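Beta-catenin homolog sys-1 (PDB 3C2G) acts as a transcription coregulator in the Wnt signalling asymmetry pathway, directly binding the TCF factor POP-1 and activating or repressing target genes according to upstream signals. Local coordinates at residues N324-L329 and K360-R365; N351-K356 and L405-M410; N400-L405 and C432-I437. One frame throughout, in Å; residues are numbered along the deposited sequence.

Overall arrangement
All three contacts are buried; interactions 1 and 3 are wholly apolar across the interface, whereas interaction 2 brings in an asparagine amide. Interaction 1 packs the start of helix 325-335 on helix 357-365 through aliphatic side chains. Interaction 2 sets the type II turn 353-356 against the C-terminal part of helix 388-409, next to the bound peptide, and here a phenylalanine also joins the aliphatics. Interaction 3 uses the same helix 388-409 one turn earlier, sharing Leu-405 and meeting a phenylalanine from a loop. Lys-360 and Ala-363 on helix 357-365 touch interaction 2, and Val-353 meets Thr-404, whereas interactions 1 and 3 stay about 7 Å apart at their nearest atoms.

Interaction 1. Residues N324-L329 and K360-R365; sequences NILPFL and KDIAIR
Leu-326 and Ile-362 carry this contact between two helices of the armadillo domain, the all-helical superhelix of beta-catenins. The axes of the segments 325-329 and 360-365 come within 9.5 Å at an angle of 43°, and within these segments Leu-326, Pro-327, Ile-362 and Ala-363 make the contact.

The apolar contacts centre on one methyl. CG2 of Ile-362 lies 4.0 Å from CB of Leu-326 and 4.1 Å from CD2 of the same leucine. Because CG1 of Ile-362 takes the place beside the backbone N (chi1 -68°), CG2 stands anti to that nitrogen, and it is this short branch that makes the contact. Pro-327 extends the patch, its CD 4.2 Å from Ile-362 CG2. Pro-327 suits its place because it sits in the first turn of helix 325-335, where a missing N-H costs no helical bond. Past the isoleucine, Leu-326 CD2 reaches the CB of Ala-363 at 4.5 Å; the alanine's small side chain adds little bulk where the CA atoms of Leu-326 and Ala-363 are nearest. Leu-349 of helix 339-352 packs on Leu-326 as well.

Polar bonding stays within the helices, as in Leu-329 N to Ile-325 O at 3.0 Å. Lys-360 points its CB away from this interface, and its NZ pairs outside the two segments with an acidic side chain of the bound peptide. On the exposed flank, Arg-365 folds back over its own helix, one face of its guanidinium resting against Ile-362 CA, which lies 4.0 Å above the plane and toward its rim.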
loop_
_atom_site.group_PDB
_atom_site.type_symbol
_atom_site.label_atom_id
_atom_site.label_comp_id
_atom_site.label_asym_id
_atom_site.label_seq_id
_atom_site.Cartn_x
_atom_site.Cartn_y
_atom_site.Cartn_z
ATOM N N ASN A 324 -9.002 -20.937 8.571
ATOM C CA ASN A 324 -7.758 -21.015 9.328
ATOM C C ASN A 324 -6.962 -19.721 9.277
ATOM O O ASN A 324 -6.457 -19.266 10.302
ATOM C CB ASN A 324 -6.918 -22.197 8.859
ATOM C CG ASN A 324 -7.637 -23.528 9.041
ATOM O OD1 ASN A 324 -7.854 -23.982 10.168
ATOM N ND2 ASN A 324 -8.013 -24.158 7.927
ATOM N N ILE A 325 -6.880 -19.128 8.090
ATOM C CA ILE A 325 -6.200 -17.855 7.871
ATOM C C ILE A 325 -6.733 -16.763 8.798
ATOM O O ILE A 325 -5.964 -16.085 9.494
ATOM C CB ILE A 325 -6.335 -17.408 6.381
ATOM C CG1 ILE A 325 -5.466 -18.275 5.466
ATOM C CG2 ILE A 325 -5.991 -15.943 6.190
ATOM C CD1 ILE A 325 -5.872 -18.185 4.015
ATOM N N LEU A 326 -8.048 -16.598 8.826
ATOM C CA LEU A 326 -8.622 -15.471 9.540
ATOM C C LEU A 326 -8.370 -15.503 11.039
ATOM O O LEU A 326 -7.893 -14.513 11.586
ATOM C CB LEU A 326 -10.104 -15.295 9.209
ATOM C CG LEU A 326 -10.764 -13.929 9.408
ATOM C CD1 LEU A 326 -9.858 -12.773 9.074
ATOM C CD2 LEU A 326 -11.985 -13.858 8.522
ATOM N N PRO A 327 -8.661 -16.633 11.716
ATOM C CA PRO A 327 -8.308 -16.685 13.142
ATOM C C PRO A 327 -6.830 -16.415 13.418
ATOM O O PRO A 327 -6.501 -15.773 14.423
ATOM C CB PRO A 327 -8.668 -18.112 13.539
ATOM C CG PRO A 327 -9.723 -18.500 12.579
ATOM C CD PRO A 327 -9.349 -17.863 11.286
ATOM N N PHE A 328 -5.951 -16.880 12.535
ATOM C CA PHE A 328 -4.522 -16.628 12.709
ATOM C C PHE A 328 -4.239 -15.140 12.675
ATOM O O PHE A 328 -3.558 -14.608 13.542
ATOM C CB PHE A 328 -3.687 -17.362 11.649
ATOM C CG PHE A 328 -2.228 -16.986 11.661
ATOM C CD1 PHE A 328 -1.351 -17.581 12.567
ATOM C CD2 PHE A 328 -1.735 -16.018 10.778
ATOM C CE1 PHE A 328 0.014 -17.223 12.595
ATOM C CE2 PHE A 328 -0.390 -15.650 10.803
ATOM C CZ PHE A 328 0.490 -16.257 11.711
ATOM N N LEU A 329 -4.770 -14.465 11.666
ATOM C CA LEU A 329 -4.599 -13.019 11.539
ATOM C C LEU A 329 -5.196 -12.218 12.702
ATOM O O LEU A 329 -4.607 -11.237 13.135
ATOM C CB LEU A 329 -5.126 -12.527 10.188
ATOM C CG LEU A 329 -4.335 -13.078 8.985
ATOM C CD1 LEU A 329 -4.976 -12.660 7.685
ATOM C CD2 LEU A 329 -2.851 -12.652 9.015
ATOM N N LYS A 360 -17.858 -13.043 7.638
ATOM C CA LYS A 360 -18.338 -12.432 8.878
ATOM C C LYS A 360 -18.537 -13.497 9.962
ATOM O O LYS A 360 -18.162 -13.290 11.129
ATOM C CB LYS A 360 -19.643 -11.687 8.620
ATOM C CG LYS A 360 -19.446 -10.293 8.089
ATOM C CD LYS A 360 -20.306 -10.025 6.885
ATOM C CE LYS A 360 -21.139 -8.796 7.115
ATOM N NZ LYS A 360 -21.313 -7.935 5.914
ATOM N N ASP A 361 -19.107 -14.641 9.579
ATOM C CA ASP A 361 -19.370 -15.703 10.555
ATOM C C ASP A 361 -18.072 -16.234 11.149
ATOM O O ASP A 361 -17.963 -16.412 12.371
ATOM C CB ASP A 361 -20.206 -16.839 9.952
ATOM C CG ASP A 361 -21.661 -16.437 9.688
ATOM O OD1 ASP A 361 -22.178 -15.509 10.354
ATOM O OD2 ASP A 361 -22.298 -17.059 8.811
ATOM N N ILE A 362 -17.074 -16.458 10.297
ATOM C CA ILE A 362 -15.773 -16.909 10.791
ATOM C C ILE A 362 -15.221 -15.902 11.804
ATOM O O ILE A 362 -14.865 -16.258 12.928
ATOM C CB ILE A 362 -14.791 -17.174 9.633
ATOM C CG1 ILE A 362 -15.274 -18.396 8.836
ATOM C CG2 ILE A 362 -13.364 -17.375 10.157
ATOM C CD1 ILE A 362 -14.835 -18.431 7.377
ATOM N N ALA A 363 -15.188 -14.639 11.403
ATOM C CA ALA A 363 -14.713 -13.577 12.267
ATOM C C ALA A 363 -15.421 -13.564 13.641
ATOM O O ALA A 363 -14.769 -13.548 14.688
ATOM C CB ALA A 363 -14.844 -12.249 11.555
ATOM N N ILE A 364 -16.750 -13.606 13.638
ATOM C CA ILE A 364 -17.510 -13.601 14.899
ATOM C C ILE A 364 -17.144 -14.763 15.826
ATOM O O ILE A 364 -16.964 -14.562 17.023
ATOM C CB ILE A 364 -19.032 -13.549 14.629
ATOM C CG1 ILE A 364 -19.432 -12.143 14.185
ATOM C CG2 ILE A 364 -19.845 -13.963 15.858
ATOM C CD1 ILE A 364 -20.697 -12.138 13.392
ATOM N N ARG A 365 -17.000 -15.965 15.275
ATOM C CA ARG A 365 -16.633 -17.133 16.080
ATOM C C ARG A 365 -15.221 -17.031 16.636
ATOM O O ARG A 365 -14.874 -17.723 17.596
ATOM C CB ARG A 365 -16.795 -18.433 15.294
ATOM C CG ARG A 365 -18.238 -18.854 15.075
ATOM C CD ARG A 365 -18.351 -20.294 14.550
ATOM N NE ARG A 365 -18.162 -20.389 13.099
ATOM C CZ ARG A 365 -17.014 -20.726 12.507
ATOM N NH1 ARG A 365 -15.940 -21.009 13.240
ATOM N NH2 ARG A 365 -16.938 -20.780 11.177
#

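Interaction 2. Residues N351-K356 and L405-M410; sequences NVVAHK and LNNFLM
At the peptide-binding groove of the armadillo domain, Asn-407 of helix 388-409 sits against Val-353 and Ala-354 of the segment 351-356. Its CB is 3.8 Å from Val-353 CG2. Having CG beside the backbone N (chi1 -69°) turns the amide toward the alanine, with Asn-407 ND2 3.8 Å from Ala-354 CB. OD1 accepts a hydrogen bond from the backbone of the bound peptide, while ND2 makes a weak one to Ser-350 O. An asparagine suits this place, offering both an acceptor and a donor beside an aliphatic wall.

The other branch of Val-353 goes to the phenylalanine: CG1 approaches CZ of Phe-408 obliquely, at 4.2 Å. That ring also packs on Lys-360 and Ala-363 of helix 357-365, a neighbouring helix of the armadillo superhelix.

A type II beta turn from Val-353 to Lys-356 reverses the chain, with His-355 in a left-handed conformation (phi 72°). The lysine then curls back over the turn and grips two carbonyls of its own segment. Lys-356 NZ donates to Ala-354 O at 2.7 Å, tilted slightly from the carbonyl plane, and to Val-352 O, also at 2.7 Å, from well above the plane of that carbonyl.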
loop_
_atom_site.group_PDB
_atom_site.type_symbol
_atom_site.label_atom_id
_atom_site.label_comp_id
_atom_site.label_asym_id
_atom_site.label_seq_id
_atom_site.Cartn_x
_atom_site.Cartn_y
_atom_site.Cartn_z
ATOM N N ASN A 351 -11.885 -4.995 4.840
ATOM C CA ASN A 351 -12.205 -5.380 3.463
ATOM C C ASN A 351 -12.631 -6.834 3.318
ATOM O O ASN A 351 -13.526 -7.142 2.530
ATOM C CB ASN A 351 -11.039 -5.116 2.512
ATOM C CG ASN A 351 -10.809 -3.643 2.254
ATOM O OD1 ASN A 351 -11.724 -2.830 2.331
ATOM N ND2 ASN A 351 -9.564 -3.290 1.942
ATOM N N VAL A 352 -11.992 -7.736 4.059
ATOM C CA VAL A 352 -12.249 -9.161 3.849
ATOM C C VAL A 352 -13.676 -9.539 4.275
ATOM O O VAL A 352 -14.280 -10.412 3.657
ATOM C CB VAL A 352 -11.189 -10.081 4.513
ATOM C CG1 VAL A 352 -11.467 -10.296 6.003
ATOM C CG2 VAL A 352 -11.117 -11.420 3.810
ATOM N N VAL A 353 -14.206 -8.886 5.316
ATOM C CA VAL A 353 -15.542 -9.212 5.791
ATOM C C VAL A 353 -16.594 -8.578 4.903
ATOM O O VAL A 353 -17.741 -9.008 4.912
ATOM C CB VAL A 353 -15.802 -8.806 7.279
ATOM C CG1 VAL A 353 -14.786 -9.453 8.215
ATOM C CG2 VAL A 353 -15.838 -7.284 7.464
ATOM N N ALA A 354 -16.214 -7.552 4.138
ATOM C CA ALA A 354 -17.194 -6.790 3.351
ATOM C C ALA A 354 -17.883 -7.665 2.308
ATOM O O ALA A 354 -17.211 -8.295 1.493
ATOM C CB ALA A 354 -16.544 -5.601 2.700
ATOM N N HIS A 355 -19.220 -7.714 2.368
ATOM C CA HIS A 355 -20.069 -8.389 1.372
ATOM C C HIS A 355 -20.017 -9.907 1.431
ATOM O O HIS A 355 -20.405 -10.562 0.469
ATOM C CB HIS A 355 -19.719 -7.957 -0.068
ATOM C CG HIS A 355 -19.836 -6.484 -0.313
ATOM N ND1 HIS A 355 -18.779 -5.720 -0.765
ATOM C CD2 HIS A 355 -20.882 -5.634 -0.172
ATOM C CE1 HIS A 355 -19.170 -4.462 -0.893
ATOM N NE2 HIS A 355 -20.441 -4.383 -0.540
ATOM N N LYS A 356 -19.540 -10.472 2.541
ATOM C CA LYS A 356 -19.276 -11.904 2.615
ATOM C C LYS A 356 -19.732 -12.462 3.964
ATOM O O LYS A 356 -18.986 -12.462 4.959
ATOM C CB LYS A 356 -17.787 -12.196 2.386
ATOM C CG LYS A 356 -17.175 -11.601 1.128
ATOM C CD LYS A 356 -15.659 -11.877 1.091
ATOM C CE LYS A 356 -14.881 -10.779 0.339
ATOM N NZ LYS A 356 -14.782 -9.519 1.134
ATOM N N LEU A 405 -16.627 -2.877 12.184
ATOM C CA LEU A 405 -17.829 -2.948 13.006
ATOM C C LEU A 405 -19.073 -2.723 12.169
ATOM O O LEU A 405 -20.025 -3.482 12.265
ATOM C CB LEU A 405 -17.795 -1.940 14.168
ATOM C CG LEU A 405 -19.001 -1.928 15.143
ATOM C CD1 LEU A 405 -19.182 -3.274 15.809
ATOM C CD2 LEU A 405 -18.888 -0.826 16.210
ATOM N N ASN A 406 -19.036 -1.694 11.334
ATOM C CA ASN A 406 -20.177 -1.284 10.533
ATOM C C ASN A 406 -20.577 -2.326 9.502
ATOM O O ASN A 406 -21.764 -2.518 9.244
ATOM C CB ASN A 406 -19.909 0.070 9.874
ATOM C CG ASN A 406 -19.732 1.204 10.894
ATOM O OD1 ASN A 406 -19.968 1.032 12.096
ATOM N ND2 ASN A 406 -19.319 2.373 10.410
ATOM N N ASN A 407 -19.592 -3.021 8.937
ATOM C CA ASN A 407 -19.860 -4.157 8.046
ATOM C C ASN A 407 -20.540 -5.336 8.741
ATOM O O ASN A 407 -21.258 -6.089 8.097
ATOM C CB ASN A 407 -18.588 -4.603 7.324
ATOM C CG ASN A 407 -18.102 -3.576 6.310
ATOM O OD1 ASN A 407 -18.881 -2.739 5.839
ATOM N ND2 ASN A 407 -16.808 -3.619 5.984
ATOM N N PHE A 408 -20.332 -5.479 10.051
ATOM C CA PHE A 408 -21.055 -6.476 10.855
ATOM C C PHE A 408 -22.498 -6.067 11.155
ATOM O O PHE A 408 -23.415 -6.861 10.993
ATOM C CB PHE A 408 -20.358 -6.737 12.192
ATOM C CG PHE A 408 -19.102 -7.527 12.086
ATOM C CD1 PHE A 408 -19.081 -8.744 11.432
ATOM C CD2 PHE A 408 -17.938 -7.066 12.677
ATOM C CE1 PHE A 408 -17.911 -9.475 11.340
ATOM C CE2 PHE A 408 -16.759 -7.792 12.594
ATOM C CZ PHE A 408 -16.747 -9.000 11.921
ATOM N N LEU A 409 -22.693 -4.831 11.609
ATOM C CA LEU A 409 -23.982 -4.413 12.160
ATOM C C LEU A 409 -25.130 -4.454 11.149
ATOM O O LEU A 409 -26.286 -4.532 11.537
ATOM C CB LEU A 409 -23.882 -3.047 12.849
ATOM C CG LEU A 409 -22.968 -2.967 14.079
ATOM C CD1 LEU A 409 -22.696 -1.526 14.526
ATOM C CD2 LEU A 409 -23.504 -3.799 15.233
HETATM N N MSE A 410 -24.798 -4.435 9.864
HETATM C CA MSE A 410 -25.784 -4.551 8.792
HETATM C C MSE A 410 -26.674 -5.779 8.953
HETATM O O MSE A 410 -27.902 -5.678 8.857
HETATM C CB MSE A 410 -25.082 -4.596 7.437
HETATM C CG MSE A 410 -24.069 -3.484 7.239
HETATM SE SE MSE A 410 -24.799 -1.832 6.472
HETATM C CE MSE A 410 -26.407 -1.532 7.562
#

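Interaction 3. Residues N400-L405 and C432-I437; sequences NCLRTL and CKFIEI
The carbonyl oxygen of Asn-400 is gripped by two donors of one residue a turn further on: Thr-404 OG1 at 2.9 Å and Thr-404 N at 3.0 Å, arriving from opposite faces of the carbonyl plane. A threonine suits this buried helix because its hydroxyl is satisfied by the carbonyl of Asn-400, one turn back in the same helix. The Asn-400 side chain is fixed too, since Arg-403 NH2 donates to Asn-400 OD1 at 2.8 Å and to Ser-350 OG, while ND2 of the asparagine bonds Thr-346 OG1. That side of helix 388-409 faces helix 339-352 and the bound peptide.

Away from the peptide, the helix meets the loop that joins helices 425-432 and 437-448 of the armadillo domain. Here Leu-405 and Phe-434 come from opposite directions in a CH-pi contact: Leu-405 CD2 is seated over one face of the Phe-434 ring, 3.7 Å from its centroid and only 10° off its normal. Having CG anti to the backbone N (chi1 -179°) carries the leucine's branches out to the ring, and Leu-405 CD1 also lies 4.0 Å from Phe-434 CE2. Leu-402 joins from one turn earlier, its CD2 obliquely placed 4.4 Å from Phe-434 CE1. Replacing Phe-434 with an alanine would probably leave the methyls of Leu-405 and Leu-402 without their aromatic partner and open a gap toward Leu-471 of helix 457-472, on which the ring also packs.

Flanking the phenylalanine, Lys-433 and Glu-436 form a salt bridge within the loop. Glu-436 is the N-cap residue of helix 437-448, and Lys-433 NZ meets its OE2 at 2.9 Å on the syn side, tilted out of the carboxylate plane.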
loop_
_atom_site.group_PDB
_atom_site.type_symbol
_atom_site.label_atom_id
_atom_site.label_comp_id
_atom_site.label_asym_id
_atom_site.label_seq_id
_atom_site.Cartn_x
_atom_site.Cartn_y
_atom_site.Cartn_z
ATOM N N ASN A 400 -10.273 1.989 10.669
ATOM C CA ASN A 400 -10.382 0.604 10.214
ATOM C C ASN A 400 -11.283 -0.249 11.095
ATOM O O ASN A 400 -12.083 -1.029 10.587
ATOM C CB ASN A 400 -9.008 -0.075 10.175
ATOM C CG ASN A 400 -8.115 0.445 9.061
ATOM O OD1 ASN A 400 -8.586 0.974 8.055
ATOM N ND2 ASN A 400 -6.815 0.268 9.232
ATOM N N CYS A 401 -11.125 -0.139 12.406
ATOM C CA CYS A 401 -11.901 -0.967 13.329
ATOM C C CYS A 401 -13.403 -0.689 13.237
ATOM O O CYS A 401 -14.195 -1.615 13.107
ATOM C CB CYS A 401 -11.397 -0.815 14.757
ATOM S SG CYS A 401 -9.741 -1.518 15.058
ATOM N N LEU A 402 -13.774 0.587 13.239
ATOM C CA LEU A 402 -15.166 0.998 13.146
ATOM C C LEU A 402 -15.784 0.666 11.801
ATOM O O LEU A 402 -16.983 0.360 11.717
ATOM C CB LEU A 402 -15.307 2.488 13.428
ATOM C CG LEU A 402 -14.870 2.976 14.806
ATOM C CD1 LEU A 402 -14.887 4.473 14.780
ATOM C CD2 LEU A 402 -15.745 2.446 15.961
ATOM N N ARG A 403 -14.987 0.722 10.742
ATOM C CA ARG A 403 -15.477 0.296 9.426
ATOM C C ARG A 403 -15.759 -1.221 9.436
ATOM O O ARG A 403 -16.721 -1.693 8.842
ATOM C CB ARG A 403 -14.477 0.679 8.330
ATOM C CG ARG A 403 -15.123 1.121 7.027
ATOM C CD ARG A 403 -14.104 1.610 5.956
ATOM N NE ARG A 403 -12.888 0.799 5.933
ATOM C CZ ARG A 403 -11.698 1.237 6.330
ATOM N NH1 ARG A 403 -11.559 2.497 6.752
ATOM N NH2 ARG A 403 -10.649 0.409 6.309
ATOM N N THR A 404 -14.938 -1.984 10.142
ATOM C CA THR A 404 -15.200 -3.403 10.279
ATOM C C THR A 404 -16.473 -3.628 11.092
ATOM O O THR A 404 -17.298 -4.464 10.718
ATOM C CB THR A 404 -14.031 -4.134 10.942
ATOM O OG1 THR A 404 -12.828 -3.802 10.248
ATOM C CG2 THR A 404 -14.256 -5.646 10.925
ATOM N N LEU A 405 -16.627 -2.877 12.184
ATOM C CA LEU A 405 -17.829 -2.948 13.006
ATOM C C LEU A 405 -19.073 -2.723 12.169
ATOM O O LEU A 405 -20.025 -3.482 12.265
ATOM C CB LEU A 405 -17.795 -1.940 14.168
ATOM C CG LEU A 405 -19.001 -1.928 15.143
ATOM C CD1 LEU A 405 -19.182 -3.274 15.809
ATOM C CD2 LEU A 405 -18.888 -0.826 16.210
ATOM N N CYS A 432 -22.457 -5.256 22.306
ATOM C CA CYS A 432 -22.927 -4.402 23.407
ATOM C C CYS A 432 -21.795 -3.749 24.178
ATOM O O CYS A 432 -21.991 -2.750 24.861
ATOM C CB CYS A 432 -23.823 -5.191 24.364
ATOM S SG CYS A 432 -25.464 -5.518 23.691
ATOM N N LYS A 433 -20.607 -4.318 24.078
ATOM C CA LYS A 433 -19.418 -3.670 24.621
ATOM C C LYS A 433 -19.239 -2.247 24.076
ATOM O O LYS A 433 -18.720 -1.379 24.777
ATOM C CB LYS A 433 -18.179 -4.503 24.316
ATOM C CG LYS A 433 -18.042 -5.735 25.185
ATOM C CD LYS A 433 -16.573 -6.050 25.437
ATOM C CE LYS A 433 -16.015 -5.249 26.614
ATOM N NZ LYS A 433 -16.519 -5.775 27.922
ATOM N N PHE A 434 -19.689 -2.009 22.842
ATOM C CA PHE A 434 -19.543 -0.698 22.214
ATOM C C PHE A 434 -20.413 0.415 22.796
ATOM O O PHE A 434 -20.200 1.584 22.460
ATOM C CB PHE A 434 -19.666 -0.776 20.681
ATOM C CG PHE A 434 -18.401 -1.236 20.002
ATOM C CD1 PHE A 434 -17.440 -0.320 19.596
ATOM C CD2 PHE A 434 -18.155 -2.589 19.798
ATOM C CE1 PHE A 434 -16.258 -0.753 18.970
ATOM C CE2 PHE A 434 -16.978 -3.023 19.178
ATOM C CZ PHE A 434 -16.031 -2.105 18.760
ATOM N N ILE A 435 -21.360 0.071 23.673
ATOM C CA ILE A 435 -22.043 1.093 24.451
ATOM C C ILE A 435 -21.564 1.216 25.895
ATOM O O ILE A 435 -22.141 1.977 26.674
ATOM C CB ILE A 435 -23.608 1.018 24.377
ATOM C CG1 ILE A 435 -24.135 -0.401 24.633
ATOM C CG2 ILE A 435 -24.119 1.593 23.051
ATOM C CD1 ILE A 435 -24.272 -0.742 26.106
ATOM N N GLU A 436 -20.494 0.510 26.258
ATOM C CA GLU A 436 -19.863 0.736 27.564
ATOM C C GLU A 436 -19.312 2.154 27.620
ATOM O O GLU A 436 -18.913 2.696 26.594
ATOM C CB GLU A 436 -18.755 -0.275 27.831
ATOM C CG GLU A 436 -19.242 -1.657 28.263
ATOM C CD GLU A 436 -18.102 -2.641 28.484
ATOM O OE1 GLU A 436 -16.929 -2.279 28.233
ATOM O OE2 GLU A 436 -18.378 -3.781 28.913
ATOM N N ILE A 437 -19.276 2.758 28.808
ATOM C CA ILE A 437 -18.991 4.199 28.904
ATOM C C ILE A 437 -17.582 4.603 28.489
ATOM O O ILE A 437 -17.381 5.698 27.974
ATOM C CB ILE A 437 -19.300 4.804 30.291
ATOM C CG1 ILE A 437 -18.562 4.052 31.393
ATOM C CG2 ILE A 437 -20.791 4.835 30.537
ATOM C CD1 ILE A 437 -18.317 4.903 32.598
#